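PDB 2INC: toluene, o-xylene monooxygenase oxygenase subunit from Pseudomonas stutzeri, which probably serves as the helical, ferritin-like companion subunit of a hydroxylase component that oxidises toluene and o-xylene. Local coordinates for residues E22-N27 against Q73-T78; A67-D72 against A141-N146; G92-L97 against L159-Y164; R100-M105 against A163-E168; E200-A205 against F212-L217. One frame throughout, in Å; residues are numbered along the deposited sequence.

Contact 1 of 5, residues E22-N27 against Q73-T78; sequences EVVSTN and QLVYRT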
# COMPACT_ATOMS: atom_id res chain seq x y z
N GLU B 22 -14.83 16.09 -3.16
CA GLU B 22 -15.54 16.63 -4.32
C GLU B 22 -15.29 15.86 -5.60
O GLU B 22 -16.23 15.61 -6.38
CB GLU B 22 -15.21 18.11 -4.49
CG GLU B 22 -15.84 18.95 -3.39
CD GLU B 22 -15.33 20.38 -3.41
OE1 GLU B 22 -14.08 20.59 -3.31
OE2 GLU B 22 -16.19 21.28 -3.50
N VAL B 23 -14.05 15.45 -5.82
CA VAL B 23 -13.69 14.72 -7.04
C VAL B 23 -14.49 13.43 -7.20
O VAL B 23 -14.90 13.11 -8.30
CB VAL B 23 -12.18 14.37 -7.06
CG1 VAL B 23 -11.85 13.33 -8.17
CG2 VAL B 23 -11.37 15.67 -7.24
N VAL B 24 -14.69 12.70 -6.11
CA VAL B 24 -15.30 11.35 -6.24
C VAL B 24 -16.77 11.26 -5.86
O VAL B 24 -17.36 10.17 -6.00
CB VAL B 24 -14.53 10.29 -5.41
CG1 VAL B 24 -13.02 10.31 -5.76
CG2 VAL B 24 -14.68 10.58 -3.90
N SER B 25 -17.36 12.38 -5.41
CA SER B 25 -18.71 12.36 -4.80
C SER B 25 -19.78 13.17 -5.50
O SER B 25 -20.98 12.96 -5.23
CB SER B 25 -18.69 12.83 -3.34
OG SER B 25 -17.64 12.18 -2.66
N THR B 26 -19.37 14.13 -6.34
CA THR B 26 -20.32 15.12 -6.80
C THR B 26 -20.92 14.83 -8.18
O THR B 26 -20.22 14.37 -9.09
CB THR B 26 -19.69 16.55 -6.80
OG1 THR B 26 -18.48 16.52 -7.57
CG2 THR B 26 -19.32 16.94 -5.39
N ASN B 27 -22.21 15.12 -8.30
CA ASN B 27 -22.87 15.21 -9.59
C ASN B 27 -22.81 13.90 -10.28
O ASN B 27 -22.56 13.88 -11.52
CB ASN B 27 -22.23 16.30 -10.48
CG ASN B 27 -22.56 17.69 -9.97
OD1 ASN B 27 -23.15 18.49 -10.68
ND2 ASN B 27 -22.23 17.96 -8.74
N GLN B 73 -17.21 15.04 5.07
CA GLN B 73 -16.50 14.79 3.81
C GLN B 73 -16.10 13.34 3.61
O GLN B 73 -15.07 13.03 3.03
CB GLN B 73 -15.26 15.70 3.66
CG GLN B 73 -15.68 17.16 3.65
CD GLN B 73 -14.58 18.15 3.33
OE1 GLN B 73 -14.58 19.26 3.87
NE2 GLN B 73 -13.63 17.77 2.47
N LEU B 74 -16.93 12.42 4.06
CA LEU B 74 -16.54 11.02 4.03
C LEU B 74 -16.51 10.54 2.60
O LEU B 74 -17.38 10.90 1.79
CB LEU B 74 -17.58 10.16 4.77
CG LEU B 74 -17.48 10.11 6.27
CD1 LEU B 74 -18.66 9.17 6.74
CD2 LEU B 74 -16.14 9.49 6.62
N VAL B 75 -15.52 9.72 2.32
CA VAL B 75 -15.49 8.94 1.11
C VAL B 75 -15.24 7.54 1.58
O VAL B 75 -14.91 7.32 2.74
CB VAL B 75 -14.41 9.37 0.09
CG1 VAL B 75 -14.65 10.85 -0.35
CG2 VAL B 75 -12.98 9.17 0.62
N TYR B 76 -15.39 6.60 0.67
CA TYR B 76 -15.23 5.21 1.02
C TYR B 76 -13.89 4.95 1.70
O TYR B 76 -13.82 4.26 2.72
CB TYR B 76 -15.30 4.42 -0.23
CG TYR B 76 -15.15 2.92 -0.04
CD1 TYR B 76 -13.87 2.31 -0.08
CD2 TYR B 76 -16.28 2.13 0.14
CE1 TYR B 76 -13.73 0.92 0.10
CE2 TYR B 76 -16.17 0.74 0.26
CZ TYR B 76 -14.90 0.15 0.23
OH TYR B 76 -14.89 -1.24 0.36
N ARG B 77 -12.81 5.55 1.17
CA ARG B 77 -11.49 5.27 1.69
C ARG B 77 -11.38 5.75 3.14
O ARG B 77 -10.79 5.07 3.98
CB ARG B 77 -10.43 5.94 0.80
CG ARG B 77 -9.02 5.63 1.21
CD ARG B 77 -8.08 6.48 0.31
NE ARG B 77 -8.20 7.91 0.61
CZ ARG B 77 -7.62 8.52 1.65
NH1 ARG B 77 -6.85 7.83 2.51
NH2 ARG B 77 -7.77 9.83 1.82
N THR B 78 -11.94 6.94 3.42
CA THR B 78 -11.77 7.54 4.75
C THR B 78 -12.81 6.93 5.73
O THR B 78 -12.52 6.78 6.92
CB THR B 78 -11.79 9.05 4.70
OG1 THR B 78 -12.98 9.49 4.04
CG2 THR B 78 -10.58 9.59 3.91
O HOH W 1 -18.42 10.45 -0.69
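Val75 meets Val24 and Ser25 at the N-cap of helix 76-99, a worked case of a helix start packed against the closing turn of a shorter helix, 20-25. From CB outward, Val75 engages its neighbours in two steps. CB already lies 4.2 Å from Val24 CG2, and CG1 then closes to 3.6 Å on that same methyl, the two valine side chains crossing at about a right angle. CG1 is placed there because it stands anti to the carbonyl carbon (chi1 -60°), beside its own backbone N; it also lies 4.0 Å from Ser25 OG. The polar partners of that hydroxyl lie elsewhere: it is bonded to Tyr21 O, one turn back in its own helix, and Ser25 OG lies 2.7 Å from a water that is also within bonding distance of Leu74 O. The contact therefore pairs an apolar touch with a water probably shared by the two segments. Val24 CG2, set between its backbone N and carbonyl carbon, is the branch that meets Val75. A valine cannot cap the helix with its side chain, but Val75 N donates almost straight to Thr78 OG1, three residues on, at 3.1 Å and 171°.

Contact 2 of 5, residues A67-D72 against A141-N146; sequences AFRDPD and ASTITN
Phe68 lies against Thr143 and Ile144 with its side chain turned differently to each: it runs obliquely to the threonine and at about a right angle to the isoleucine. Its CG is anti to the backbone N (chi1 177°), which swings the ring toward helix 142-172. There CD2 meets Ile144 CG1 at 3.6 Å, while Thr143 OG1 sits near the ring plane at the edge, also 3.6 Å from CD2. A little further round the rim, CE2 comes within 3.7 Å of Thr143 O. The hydroxyl has a stronger attachment on the backbone side, where Thr143 OG1 donates to Phe68 O over 2.7 Å. What is illustrated here is a loop pinned to the first turn of a long helix in a ferritin-like, all-helical fold: the loop ahead of helix 76-99 brings a carbonyl and a ring to the same threonine. Other residues of the ring's surroundings, Ala263, Leu264 and Met267, come from helix 241-268. Phe68 O is gripped twice. Arg69 NH2, its chain bent back at chi2 (-74°), donates to it at 2.9 Å, and the two donors stand above opposite faces of the carbonyl plane. The same NH2 also bonds Asn66 O, and it passes 4.1 Å from Thr143 CG2. At the next residue, Asp70 OD2 accepts from Asp72 N in an Asx turn.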
# COMPACT_ATOMS: atom_id res chain seq x y z
N ALA B 67 -25.30 20.77 -4.98
CA ALA B 67 -24.45 21.61 -4.15
C ALA B 67 -24.24 21.08 -2.71
O ALA B 67 -23.36 21.54 -2.02
CB ALA B 67 -24.97 23.04 -4.09
N PHE B 68 -25.03 20.10 -2.28
CA PHE B 68 -24.88 19.59 -0.94
C PHE B 68 -23.51 18.97 -0.71
O PHE B 68 -22.99 18.25 -1.56
CB PHE B 68 -25.96 18.52 -0.63
CG PHE B 68 -25.82 17.91 0.75
CD1 PHE B 68 -26.13 18.65 1.89
CD2 PHE B 68 -25.30 16.60 0.91
CE1 PHE B 68 -25.96 18.11 3.19
CE2 PHE B 68 -25.15 16.05 2.20
CZ PHE B 68 -25.47 16.78 3.32
N ARG B 69 -22.95 19.24 0.48
CA ARG B 69 -21.64 18.72 0.87
C ARG B 69 -21.76 18.13 2.27
O ARG B 69 -22.19 18.82 3.19
CB ARG B 69 -20.57 19.84 0.82
CG ARG B 69 -20.41 20.53 -0.54
CD ARG B 69 -19.69 19.57 -1.50
NE ARG B 69 -19.48 20.14 -2.86
CZ ARG B 69 -20.32 19.99 -3.88
NH1 ARG B 69 -20.03 20.52 -5.07
NH2 ARG B 69 -21.47 19.34 -3.77
N ASP B 70 -21.38 16.85 2.44
CA ASP B 70 -21.21 16.21 3.76
C ASP B 70 -20.19 16.99 4.58
O ASP B 70 -19.04 17.11 4.14
CB ASP B 70 -20.66 14.79 3.57
CG ASP B 70 -20.42 14.05 4.89
OD1 ASP B 70 -19.92 12.87 4.85
OD2 ASP B 70 -20.76 14.60 5.97
N PRO B 71 -20.60 17.49 5.78
CA PRO B 71 -19.64 18.22 6.64
C PRO B 71 -18.45 17.38 7.12
O PRO B 71 -17.36 17.93 7.35
CB PRO B 71 -20.53 18.71 7.82
CG PRO B 71 -21.68 17.78 7.85
CD PRO B 71 -21.95 17.44 6.38
N ASP B 72 -18.62 16.04 7.22
CA ASP B 72 -17.50 15.16 7.53
C ASP B 72 -16.69 14.77 6.27
O ASP B 72 -15.63 14.22 6.38
CB ASP B 72 -18.01 13.88 8.25
CG ASP B 72 -18.47 14.13 9.69
OD1 ASP B 72 -19.51 14.81 9.90
OD2 ASP B 72 -17.79 13.66 10.63
N ALA B 141 -29.31 13.79 -5.10
CA ALA B 141 -27.94 14.21 -5.34
C ALA B 141 -27.04 13.11 -4.79
O ALA B 141 -27.29 12.59 -3.69
CB ALA B 141 -27.63 15.45 -4.63
N SER B 142 -25.96 12.81 -5.51
CA SER B 142 -24.98 11.80 -5.07
C SER B 142 -24.33 12.10 -3.72
O SER B 142 -23.99 11.18 -2.95
CB SER B 142 -23.95 11.54 -6.18
OG SER B 142 -23.25 12.74 -6.51
N THR B 143 -24.16 13.37 -3.38
CA THR B 143 -23.56 13.69 -2.09
C THR B 143 -24.56 13.45 -0.94
O THR B 143 -24.14 13.10 0.16
CB THR B 143 -23.07 15.15 -1.99
OG1 THR B 143 -24.12 16.00 -2.48
CG2 THR B 143 -21.78 15.35 -2.79
N ILE B 144 -25.87 13.57 -1.20
CA ILE B 144 -26.88 13.21 -0.20
C ILE B 144 -26.92 11.68 -0.12
O ILE B 144 -26.84 11.11 0.97
CB ILE B 144 -28.27 13.72 -0.59
CG1 ILE B 144 -28.28 15.24 -0.64
CG2 ILE B 144 -29.33 13.27 0.44
CD1 ILE B 144 -29.61 15.75 -1.30
N THR B 145 -27.04 11.01 -1.26
CA THR B 145 -26.93 9.53 -1.29
C THR B 145 -25.72 8.94 -0.52
O THR B 145 -25.88 7.96 0.23
CB THR B 145 -26.92 8.99 -2.74
OG1 THR B 145 -28.22 9.15 -3.28
CG2 THR B 145 -26.52 7.50 -2.74
N ASN B 146 -24.52 9.51 -0.68
CA ASN B 146 -23.36 8.94 -0.01
C ASN B 146 -23.44 9.04 1.51
O ASN B 146 -23.04 8.11 2.18
CB ASN B 146 -22.07 9.56 -0.50
CG ASN B 146 -21.71 9.16 -1.91
OD1 ASN B 146 -20.71 9.65 -2.43
ND2 ASN B 146 -22.52 8.29 -2.54

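Contact 3 of 5, residues G92-L97 against L159-Y164; sequences GLFDQL and LTHTAY
The rings of Phe94 and Tyr164 lie nearly parallel, 9° apart, yet they are slid so far past each other that they barely overlap, with centroids 5.1 Å apart. The approach is made by the flanks: Phe94 CD1 is 3.5 Å from Tyr164 CD2 and 3.7 Å from Tyr164 CE2. At the edge of the phenylalanine, near its plane, His161 CB lies 4.3 Å from CZ. Tyr164 reaches back toward helix 76-99 because its CG is anti to the backbone N (chi1 -177°), and the two side chains run in opposite directions. Its hydroxyl bonds the backbone of another protein's chain, an aromatic side chain of which meets the tyrosine ring edge-to-face. With an alanine at Phe94, the tyrosine and His161 CB would probably lose the ring that bridges them, opening a gap between the helices. Leu242 of helix 241-268 also touches Phe94; this is side-chain packing between long helices of a ferritin-like bundle, with the near-parallel rings in offset contact.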
# COMPACT_ATOMS: atom_id res chain seq x y z
N GLY B 92 -11.54 -4.86 20.59
CA GLY B 92 -10.70 -5.00 21.74
C GLY B 92 -11.50 -5.12 23.02
O GLY B 92 -11.19 -5.98 23.85
N LEU B 93 -12.50 -4.24 23.21
CA LEU B 93 -13.39 -4.31 24.37
C LEU B 93 -14.01 -5.65 24.48
O LEU B 93 -14.01 -6.24 25.56
CB LEU B 93 -14.55 -3.34 24.30
CG LEU B 93 -14.17 -1.92 24.72
CD1 LEU B 93 -15.36 -0.93 24.50
CD2 LEU B 93 -13.68 -1.95 26.19
N PHE B 94 -14.58 -6.14 23.40
CA PHE B 94 -15.19 -7.48 23.43
C PHE B 94 -14.16 -8.52 23.85
O PHE B 94 -14.45 -9.42 24.65
CB PHE B 94 -15.73 -7.86 22.05
CG PHE B 94 -16.97 -7.06 21.62
CD1 PHE B 94 -17.51 -7.28 20.35
CD2 PHE B 94 -17.57 -6.13 22.47
CE1 PHE B 94 -18.62 -6.60 19.93
CE2 PHE B 94 -18.71 -5.41 22.03
CZ PHE B 94 -19.24 -5.68 20.77
N ASP B 95 -12.95 -8.43 23.28
CA ASP B 95 -11.96 -9.48 23.51
C ASP B 95 -11.51 -9.39 24.95
O ASP B 95 -11.44 -10.36 25.65
CB ASP B 95 -10.80 -9.27 22.56
CG ASP B 95 -9.69 -10.31 22.67
OD1 ASP B 95 -9.95 -11.50 23.00
OD2 ASP B 95 -8.56 -9.94 22.26
N GLN B 96 -11.16 -8.19 25.40
CA GLN B 96 -10.53 -8.05 26.70
C GLN B 96 -11.52 -8.19 27.87
O GLN B 96 -11.17 -8.73 28.94
CB GLN B 96 -9.63 -6.78 26.66
CG GLN B 96 -8.49 -7.13 25.62
CD GLN B 96 -7.26 -6.27 25.67
OE1 GLN B 96 -6.76 -6.00 26.74
NE2 GLN B 96 -6.72 -5.89 24.47
N LEU B 97 -12.79 -7.84 27.66
CA LEU B 97 -13.78 -7.96 28.72
C LEU B 97 -14.22 -9.43 28.86
O LEU B 97 -14.47 -9.90 29.98
CB LEU B 97 -14.95 -6.95 28.53
CG LEU B 97 -14.56 -5.52 28.95
CD1 LEU B 97 -15.64 -4.50 28.57
CD2 LEU B 97 -14.31 -5.44 30.44
N LEU B 159 -26.19 -3.46 14.25
CA LEU B 159 -26.80 -4.78 14.21
C LEU B 159 -25.74 -5.86 14.48
O LEU B 159 -26.00 -6.79 15.26
CB LEU B 159 -27.49 -5.05 12.86
CG LEU B 159 -27.82 -6.46 12.36
CD1 LEU B 159 -28.88 -7.08 13.25
CD2 LEU B 159 -28.35 -6.35 10.95
N THR B 160 -24.56 -5.72 13.87
CA THR B 160 -23.54 -6.76 13.96
C THR B 160 -23.00 -6.88 15.41
O THR B 160 -22.84 -8.00 15.94
CB THR B 160 -22.46 -6.51 12.90
OG1 THR B 160 -23.09 -6.53 11.59
CG2 THR B 160 -21.34 -7.52 12.97
N HIS B 161 -22.74 -5.75 16.06
CA HIS B 161 -22.33 -5.75 17.48
C HIS B 161 -23.38 -6.48 18.30
O HIS B 161 -23.07 -7.28 19.20
CB HIS B 161 -22.29 -4.33 18.10
CG HIS B 161 -21.31 -3.37 17.50
ND1 HIS B 161 -20.09 -3.74 16.97
CD2 HIS B 161 -21.34 -2.01 17.45
CE1 HIS B 161 -19.41 -2.66 16.61
NE2 HIS B 161 -20.15 -1.60 16.89
N THR B 162 -24.65 -6.14 18.06
CA THR B 162 -25.75 -6.69 18.84
C THR B 162 -25.85 -8.21 18.60
O THR B 162 -25.99 -8.97 19.53
CB THR B 162 -27.12 -6.02 18.42
OG1 THR B 162 -26.96 -4.60 18.47
CG2 THR B 162 -28.20 -6.41 19.40
N ALA B 163 -25.73 -8.64 17.36
CA ALA B 163 -25.69 -10.09 17.02
C ALA B 163 -24.56 -10.82 17.79
O ALA B 163 -24.76 -11.89 18.38
CB ALA B 163 -25.53 -10.29 15.54
N TYR B 164 -23.36 -10.23 17.80
CA TYR B 164 -22.21 -10.84 18.45
C TYR B 164 -22.43 -10.98 19.96
O TYR B 164 -22.28 -12.09 20.56
CB TYR B 164 -20.97 -9.91 18.19
CG TYR B 164 -19.70 -10.51 18.78
CD1 TYR B 164 -18.88 -11.28 17.99
CD2 TYR B 164 -19.33 -10.29 20.13
CE1 TYR B 164 -17.72 -11.86 18.47
CE2 TYR B 164 -18.14 -10.87 20.65
CZ TYR B 164 -17.35 -11.66 19.78
OH TYR B 164 -16.18 -12.29 20.21

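Contact 4 of 5, residues R100-M105 against A163-E168; sequences RGHDQM and AYRTRE
Asp103 and Arg165 form an end-on, two-pronged salt bridge. Arg165 NH2 donates to Asp103 OD1 at 2.8 Å and 168°, onto the syn lone pair and close to the guanidinium plane; NH1 bonds Asp103 OD2 at 3.0 Å, less straight at 148°, with the carboxylate and guanidinium planes 37° apart. OD2 and NH2 each have a second partner. OD2 accepts from His102 ND1 at 2.8 Å, the imidazole coming from the anti side and NH1 from the syn side, tilted to opposite faces of the carboxylate plane. NH2 donates to Glu168 OE2 at 2.9 Å, from above that carboxylate's plane, while OD1 rests 4.1 Å from Glu168 CB. Asp103 OD1 and Glu168 OE2 are 4.4 Å apart, and the guanidinium shared by both probably eases their repulsion. An alanine at Asp103 is likely to leave His102 ND1 without its acceptor and the arginine with Glu168 as its one mate in this network. Bends at chi2 and chi3 curl Arg165 toward the aspartate. The network ties helix 142-172 to the loop after helix 76-99; the latter helix is closed by a Schellman motif with Gly101 as C-prime, and Leu242 of helix 241-268 touches both His102 and Arg165.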
# COMPACT_ATOMS: atom_id res chain seq x y z
N ARG B 100 -10.81 -11.65 31.52
CA ARG B 100 -11.82 -10.87 32.22
C ARG B 100 -13.08 -11.48 32.83
O ARG B 100 -13.29 -11.33 34.03
CB ARG B 100 -12.01 -9.47 31.78
CG ARG B 100 -12.42 -8.69 32.95
CD ARG B 100 -11.59 -7.46 33.06
NE ARG B 100 -12.45 -6.36 33.40
CZ ARG B 100 -12.02 -5.14 33.67
NH1 ARG B 100 -12.90 -4.19 33.96
NH2 ARG B 100 -10.71 -4.90 33.68
N GLY B 101 -13.92 -12.14 32.04
CA GLY B 101 -15.15 -12.71 32.59
C GLY B 101 -16.22 -11.70 33.00
O GLY B 101 -17.01 -11.97 33.91
N HIS B 102 -16.28 -10.55 32.30
CA HIS B 102 -17.28 -9.50 32.53
C HIS B 102 -18.76 -9.98 32.59
O HIS B 102 -19.55 -9.54 33.44
CB HIS B 102 -17.12 -8.45 31.40
CG HIS B 102 -18.24 -7.48 31.29
ND1 HIS B 102 -19.44 -7.78 30.65
CD2 HIS B 102 -18.36 -6.21 31.74
CE1 HIS B 102 -20.25 -6.74 30.74
NE2 HIS B 102 -19.61 -5.76 31.37
N ASP B 103 -19.15 -10.87 31.70
CA ASP B 103 -20.55 -11.24 31.61
C ASP B 103 -20.97 -12.07 32.81
O ASP B 103 -22.11 -11.95 33.26
CB ASP B 103 -20.83 -12.01 30.30
CG ASP B 103 -20.76 -11.08 29.06
OD1 ASP B 103 -20.73 -11.62 27.94
OD2 ASP B 103 -20.69 -9.83 29.22
N GLN B 104 -20.03 -12.90 33.29
CA GLN B 104 -20.20 -13.74 34.51
C GLN B 104 -20.46 -12.92 35.76
O GLN B 104 -21.02 -13.43 36.71
CB GLN B 104 -18.96 -14.65 34.71
CG GLN B 104 -18.82 -15.83 33.68
CD GLN B 104 -18.39 -15.42 32.21
OE1 GLN B 104 -18.62 -16.19 31.25
NE2 GLN B 104 -17.77 -14.23 32.05
N MET B 105 -20.05 -11.65 35.77
CA MET B 105 -20.23 -10.80 36.95
C MET B 105 -21.53 -9.99 36.95
O MET B 105 -21.85 -9.31 37.92
CB MET B 105 -19.06 -9.80 37.06
CG MET B 105 -17.67 -10.41 36.96
SD MET B 105 -17.46 -11.53 38.36
CE MET B 105 -17.82 -10.45 39.77
N ALA B 163 -25.73 -8.64 17.36
CA ALA B 163 -25.69 -10.09 17.02
C ALA B 163 -24.56 -10.82 17.79
O ALA B 163 -24.76 -11.89 18.38
CB ALA B 163 -25.53 -10.29 15.54
N TYR B 164 -23.36 -10.23 17.80
CA TYR B 164 -22.21 -10.84 18.45
C TYR B 164 -22.43 -10.98 19.96
O TYR B 164 -22.28 -12.09 20.56
CB TYR B 164 -20.97 -9.91 18.19
CG TYR B 164 -19.70 -10.51 18.78
CD1 TYR B 164 -18.88 -11.28 17.99
CD2 TYR B 164 -19.33 -10.29 20.13
CE1 TYR B 164 -17.72 -11.86 18.47
CE2 TYR B 164 -18.14 -10.87 20.65
CZ TYR B 164 -17.35 -11.66 19.78
OH TYR B 164 -16.18 -12.29 20.21
N ARG B 165 -22.81 -9.89 20.58
CA ARG B 165 -23.06 -9.90 22.02
C ARG B 165 -24.20 -10.80 22.41
O ARG B 165 -24.14 -11.40 23.47
CB ARG B 165 -23.36 -8.53 22.54
CG ARG B 165 -22.10 -7.64 22.45
CD ARG B 165 -21.11 -8.08 23.55
NE ARG B 165 -21.71 -7.85 24.88
CZ ARG B 165 -21.54 -8.65 25.94
NH1 ARG B 165 -22.11 -8.33 27.11
NH2 ARG B 165 -20.79 -9.77 25.84
N THR B 166 -25.21 -10.91 21.55
CA THR B 166 -26.32 -11.82 21.83
C THR B 166 -25.82 -13.24 21.94
O THR B 166 -26.23 -13.97 22.85
CB THR B 166 -27.39 -11.70 20.73
OG1 THR B 166 -27.91 -10.37 20.77
CG2 THR B 166 -28.57 -12.70 20.99
N ARG B 167 -24.97 -13.67 21.02
CA ARG B 167 -24.32 -14.99 21.13
C ARG B 167 -23.49 -15.15 22.39
O ARG B 167 -23.53 -16.18 23.06
CB ARG B 167 -23.36 -15.24 19.99
CG ARG B 167 -23.92 -15.88 18.85
CD ARG B 167 -23.73 -17.44 18.90
NE ARG B 167 -24.72 -17.96 19.77
CZ ARG B 167 -26.00 -18.22 19.48
NH1 ARG B 167 -26.72 -18.62 20.49
NH2 ARG B 167 -26.55 -18.13 18.27
N GLU B 168 -22.69 -14.16 22.71
CA GLU B 168 -21.86 -14.22 23.93
C GLU B 168 -22.70 -14.32 25.18
O GLU B 168 -22.40 -15.13 26.10
CB GLU B 168 -20.97 -12.98 24.03
CG GLU B 168 -19.83 -12.98 23.09
CD GLU B 168 -18.67 -12.21 23.66
OE1 GLU B 168 -17.56 -12.80 23.80
OE2 GLU B 168 -18.87 -11.02 24.03

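Contact 5 of 5, residues E200-A205 against F212-L217; sequences EKALIA and FTAINL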
# COMPACT_ATOMS: atom_id res chain seq x y z
N GLU B 200 -42.20 0.69 11.49
CA GLU B 200 -42.95 0.11 10.36
C GLU B 200 -43.63 1.16 9.48
O GLU B 200 -43.62 1.02 8.25
CB GLU B 200 -43.99 -0.90 10.81
CG GLU B 200 -43.32 -2.17 11.34
CD GLU B 200 -44.34 -3.22 11.81
OE1 GLU B 200 -45.57 -3.03 11.68
OE2 GLU B 200 -43.87 -4.26 12.32
N LYS B 201 -44.26 2.16 10.11
CA LYS B 201 -44.88 3.25 9.34
C LYS B 201 -43.88 4.11 8.59
O LYS B 201 -44.09 4.43 7.40
CB LYS B 201 -45.76 4.13 10.23
CG LYS B 201 -47.02 3.35 10.70
CD LYS B 201 -47.92 4.25 11.55
CE LYS B 201 -49.25 3.49 11.74
NZ LYS B 201 -50.22 4.11 12.74
N ALA B 202 -42.80 4.49 9.29
CA ALA B 202 -41.72 5.28 8.67
C ALA B 202 -41.13 4.54 7.45
O ALA B 202 -40.83 5.15 6.46
CB ALA B 202 -40.63 5.65 9.67
N LEU B 203 -41.05 3.21 7.48
CA LEU B 203 -40.49 2.47 6.37
C LEU B 203 -41.31 2.50 5.09
O LEU B 203 -40.82 2.05 4.03
CB LEU B 203 -40.19 1.00 6.78
CG LEU B 203 -38.96 0.87 7.71
CD1 LEU B 203 -38.84 -0.62 8.08
CD2 LEU B 203 -37.77 1.30 6.97
N ILE B 204 -42.55 2.98 5.17
CA ILE B 204 -43.37 3.13 3.96
C ILE B 204 -43.61 4.58 3.57
O ILE B 204 -44.47 4.90 2.71
CB ILE B 204 -44.66 2.27 4.02
CG1 ILE B 204 -45.61 2.75 5.12
CG2 ILE B 204 -44.27 0.79 4.22
CD1 ILE B 204 -46.96 2.09 5.06
N ALA B 205 -42.81 5.49 4.13
CA ALA B 205 -42.85 6.89 3.72
C ALA B 205 -41.90 7.08 2.50
O ALA B 205 -40.68 7.23 2.72
CB ALA B 205 -42.35 7.74 4.87
N PHE B 212 -36.30 11.02 4.76
CA PHE B 212 -35.29 11.69 5.52
C PHE B 212 -35.79 12.22 6.87
O PHE B 212 -35.12 12.06 7.90
CB PHE B 212 -34.68 12.78 4.67
CG PHE B 212 -33.75 13.72 5.43
CD1 PHE B 212 -32.50 13.30 5.85
CD2 PHE B 212 -34.16 15.01 5.70
CE1 PHE B 212 -31.64 14.13 6.56
CE2 PHE B 212 -33.31 15.88 6.42
CZ PHE B 212 -32.04 15.43 6.83
N THR B 213 -36.93 12.92 6.87
CA THR B 213 -37.47 13.46 8.12
C THR B 213 -37.87 12.34 9.05
O THR B 213 -37.45 12.27 10.21
CB THR B 213 -38.65 14.40 7.81
OG1 THR B 213 -38.18 15.43 6.91
CG2 THR B 213 -39.19 15.03 9.10
N ALA B 214 -38.65 11.39 8.55
CA ALA B 214 -39.13 10.36 9.42
C ALA B 214 -37.99 9.54 10.00
O ALA B 214 -38.01 9.26 11.21
CB ALA B 214 -40.21 9.48 8.72
N ILE B 215 -37.00 9.18 9.19
CA ILE B 215 -35.92 8.29 9.68
C ILE B 215 -34.84 9.08 10.42
O ILE B 215 -34.45 8.74 11.52
CB ILE B 215 -35.24 7.54 8.52
CG1 ILE B 215 -36.23 6.67 7.78
CG2 ILE B 215 -34.06 6.72 9.04
CD1 ILE B 215 -36.82 5.61 8.67
N ASN B 216 -34.36 10.15 9.80
CA ASN B 216 -33.16 10.78 10.35
C ASN B 216 -33.52 11.85 11.33
O ASN B 216 -32.72 12.15 12.26
CB ASN B 216 -32.29 11.39 9.25
CG ASN B 216 -31.19 10.41 8.75
OD1 ASN B 216 -31.40 9.22 8.75
ND2 ASN B 216 -30.05 10.94 8.32
N LEU B 217 -34.66 12.50 11.11
CA LEU B 217 -34.92 13.66 11.98
C LEU B 217 -35.77 13.29 13.17
O LEU B 217 -35.69 13.96 14.20
CB LEU B 217 -35.52 14.86 11.21
CG LEU B 217 -34.68 15.47 10.09
CD1 LEU B 217 -35.32 16.74 9.53
CD2 LEU B 217 -33.32 15.71 10.53
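Phe212 O, shortly ahead of the Ala214 and Ile215 that meet Ala202, is gripped by two backbone donors: Asn216 N at 2.8 Å and, more weakly, Leu217 N at 3.3 Å. The second belongs to a wider, pi-type turn at 213-217. On the side facing Ala202 the contact is wholly apolar, with Ala202 CB 4.0 Å from Ala214 CB and 3.9 Å from Ile215 CD1. In Ile215, CG1 stands anti to the carbonyl carbon (chi1 -61°), and a bend at chi2 (-62°) brings CD1 to the alanine. These are two successive helices of a ferritin-like fold, 190-202 and 208-237, joined by a short connection, and alanine facing alanine lets their backbones approach until the CA atoms of Ala202 and Ala214 are 5.8 Å apart. A type I turn runs from Ala202 to Ala205, Ala205 N donating to Ala202 O at 3.1 Å. Next to Ile215, Asn216 ND2 bonds Glu151 OE1 and Ser261 OG, while Leu203 O accepts from a basic side chain of another protein's chain.

The five contacts fall into two pairs and a single. Contacts 1 and 2 have centres 8 Å apart and are joined directly, Ser25 O lying 2.6 Å from Ser142 OG, probably a hydrogen bond. Contacts 3 and 4, also 8 Å apart between centres, share Ala163 and Tyr164, and Phe94 CZ touches Arg165 CG at 3.9 Å. Helix 142-172 spans both pairs: contacts 2 and 4 lie 38 Å apart between centres, on opposite sides of the chain's centre. Contact 5 stands apart, its nearest atoms about 6 Å from contact 2. None of the five involves a metal or substrate; in related hydroxylases the diiron site belongs to a different, larger subunit.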